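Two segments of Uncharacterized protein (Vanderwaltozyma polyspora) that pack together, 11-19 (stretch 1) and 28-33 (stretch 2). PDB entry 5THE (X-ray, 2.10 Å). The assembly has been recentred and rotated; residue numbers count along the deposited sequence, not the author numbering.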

# COMPACT_ATOMS: atom_id res chain seq x y z
N TYR A 11 1.72 -19.08 -21.59
CA TYR A 11 0.59 -19.13 -20.67
C TYR A 11 1.05 -19.80 -19.39
O TYR A 11 2.02 -20.56 -19.38
CB TYR A 11 -0.60 -19.91 -21.28
CG TYR A 11 -1.21 -19.22 -22.47
CD1 TYR A 11 -2.20 -18.25 -22.31
CD2 TYR A 11 -0.79 -19.51 -23.77
CE1 TYR A 11 -2.76 -17.61 -23.39
CE2 TYR A 11 -1.35 -18.88 -24.86
CZ TYR A 11 -2.33 -17.94 -24.66
OH TYR A 11 -2.88 -17.31 -25.74
N GLY A 12 0.35 -19.52 -18.29
CA GLY A 12 0.68 -20.18 -17.04
C GLY A 12 0.25 -21.64 -17.03
O GLY A 12 -0.64 -22.08 -17.77
N THR A 13 0.89 -22.40 -16.15
CA THR A 13 0.64 -23.84 -16.05
C THR A 13 0.33 -24.32 -14.65
O THR A 13 -0.20 -25.43 -14.50
CB THR A 13 1.85 -24.65 -16.56
OG1 THR A 13 2.95 -24.49 -15.65
CG2 THR A 13 2.29 -24.22 -17.98
N LYS A 14 0.67 -23.55 -13.61
CA LYS A 14 0.62 -24.06 -12.25
C LYS A 14 -0.78 -23.93 -11.65
O LYS A 14 -1.61 -23.15 -12.11
CB LYS A 14 1.63 -23.32 -11.38
CG LYS A 14 3.06 -23.61 -11.81
CD LYS A 14 4.05 -22.88 -10.92
CE LYS A 14 5.48 -23.26 -11.30
NZ LYS A 14 6.47 -22.52 -10.46
N GLY A 15 -1.02 -24.71 -10.60
CA GLY A 15 -2.20 -24.56 -9.78
C GLY A 15 -3.28 -25.60 -10.09
O GLY A 15 -3.18 -26.40 -11.02
N THR A 16 -4.31 -25.56 -9.26
CA THR A 16 -5.47 -26.43 -9.42
C THR A 16 -6.31 -25.98 -10.61
O THR A 16 -6.79 -24.85 -10.64
CB THR A 16 -6.30 -26.43 -8.15
OG1 THR A 16 -5.53 -27.01 -7.10
CG2 THR A 16 -7.59 -27.21 -8.36
N LYS A 17 -6.54 -26.89 -11.55
CA LYS A 17 -7.35 -26.57 -12.72
C LYS A 17 -8.83 -26.74 -12.39
O LYS A 17 -9.23 -27.78 -11.85
CB LYS A 17 -6.98 -27.47 -13.90
CG LYS A 17 -5.50 -27.54 -14.23
CD LYS A 17 -5.33 -27.99 -15.68
CE LYS A 17 -4.03 -28.74 -15.90
NZ LYS A 17 -2.83 -27.92 -15.54
N VAL A 18 -9.63 -25.73 -12.73
CA VAL A 18 -11.08 -25.83 -12.62
C VAL A 18 -11.69 -24.78 -13.55
O VAL A 18 -11.18 -23.66 -13.66
CB VAL A 18 -11.57 -25.67 -11.16
CG1 VAL A 18 -11.35 -24.25 -10.66
CG2 VAL A 18 -13.04 -26.07 -11.03
N ASP A 19 -12.77 -25.16 -14.22
CA ASP A 19 -13.52 -24.19 -15.01
C ASP A 19 -14.32 -23.27 -14.10
O ASP A 19 -14.77 -23.66 -13.02
CB ASP A 19 -14.48 -24.88 -15.98
CG ASP A 19 -13.77 -25.48 -17.18
OD1 ASP A 19 -12.54 -25.29 -17.33
OD2 ASP A 19 -14.46 -26.13 -17.99
N PRO A 28 -11.52 -21.85 -18.50
CA PRO A 28 -10.61 -22.56 -17.59
C PRO A 28 -9.91 -21.58 -16.67
O PRO A 28 -9.52 -20.48 -17.07
CB PRO A 28 -9.62 -23.26 -18.54
CG PRO A 28 -9.57 -22.37 -19.70
CD PRO A 28 -10.98 -21.82 -19.87
N SER A 29 -9.77 -21.99 -15.41
CA SER A 29 -8.97 -21.23 -14.46
C SER A 29 -7.98 -22.16 -13.79
O SER A 29 -8.16 -23.38 -13.76
CB SER A 29 -9.85 -20.55 -13.39
OG SER A 29 -10.21 -21.49 -12.40
N ARG A 30 -6.95 -21.57 -13.22
CA ARG A 30 -6.06 -22.28 -12.31
C ARG A 30 -6.04 -21.53 -10.98
O ARG A 30 -6.09 -20.30 -10.95
CB ARG A 30 -4.65 -22.40 -12.89
CG ARG A 30 -4.60 -23.23 -14.17
CD ARG A 30 -3.28 -23.02 -14.92
NE ARG A 30 -3.20 -21.68 -15.48
CZ ARG A 30 -2.44 -20.70 -14.99
NH1 ARG A 30 -1.69 -20.94 -13.92
NH2 ARG A 30 -2.45 -19.50 -15.56
N ILE A 31 -6.01 -22.26 -9.89
CA ILE A 31 -5.95 -21.65 -8.57
C ILE A 31 -4.53 -21.82 -8.06
O ILE A 31 -4.07 -22.96 -7.84
CB ILE A 31 -6.99 -22.25 -7.62
CG1 ILE A 31 -8.38 -22.10 -8.23
CG2 ILE A 31 -6.96 -21.57 -6.25
CD1 ILE A 31 -9.42 -22.99 -7.59
N LEU A 32 -3.82 -20.71 -7.91
CA LEU A 32 -2.47 -20.71 -7.37
C LEU A 32 -2.47 -20.89 -5.85
O LEU A 32 -3.38 -20.44 -5.15
CB LEU A 32 -1.74 -19.41 -7.74
CG LEU A 32 -1.55 -19.15 -9.23
CD1 LEU A 32 -0.68 -17.92 -9.47
CD2 LEU A 32 -0.95 -20.36 -9.94
N ASP A 33 -1.44 -21.55 -5.35
CA ASP A 33 -1.30 -21.70 -3.91
C ASP A 33 -0.93 -20.37 -3.26
O ASP A 33 -0.33 -19.50 -3.88
CB ASP A 33 -0.26 -22.77 -3.58
CG ASP A 33 -0.66 -24.15 -4.07
OD1 ASP A 33 -1.88 -24.46 -4.06
OD2 ASP A 33 0.23 -24.92 -4.48

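The two stretches are joined chiefly by the backbone hydrogen bonds of an antiparallel pair of strands, 16-19 and 28-31. Thr16 and Ile31 form one hydrogen-bonded pair, with Thr16 N donating to Ile31 O (3.0 Å) and Ile31 N to Thr16 O (2.8 Å). Val18 and Ser29 form the next: Val18 N reaches Ser29 O at 3.0 Å in a nearly straight bond, and Ser29 N returns to Val18 O at 2.8 Å. The hydroxyl of Ser29, in the p rotamer, adds a second donor to the same carbonyl, its OG lying 2.7 Å from Val18 O. Between these pairs, Lys17 and Arg30 face each other without backbone hydrogen bonds, but their alpha carbons make CA-H...O contacts with carbonyls across the strands, Arg30 CA to Thr16 O at 3.2 Å and Lys17 CA to Ser29 O at 3.5 Å.

Arg30 extends the contact beyond the strand into the preceding loop. Its NH1 donates to Lys14 O (2.9 Å), which lies near the guanidinium plane, while Gly12 O and Thr13 N lie over one face of the group. The absence of a side chain at Gly12 leaves room for this arrangement, since a CB there would come within 2.5 Å of Arg30 NH2. Gly15 is similarly constrained: its CA packs 3.1 Å from Ile31 O, and a CB would clash with that oxygen. Its backbone angles also favour glycine in their own right.

Side chains alternate between the two faces of the sheet. Thr16, Val18, Ser29 and Ile31 share one face, where Val18 CG1 meets Ile31 CD1 at 3.8 Å in an apolar contact. On the other, the aliphatic portions of Lys17 and Arg30 approach more loosely (CG to CG, 4.4 Å), and Asp19 OD1 lies 3.4 Å from Pro28 CA. Beyond the strand, Leu32 CD2 packs 4.2 Å from Lys14 CB.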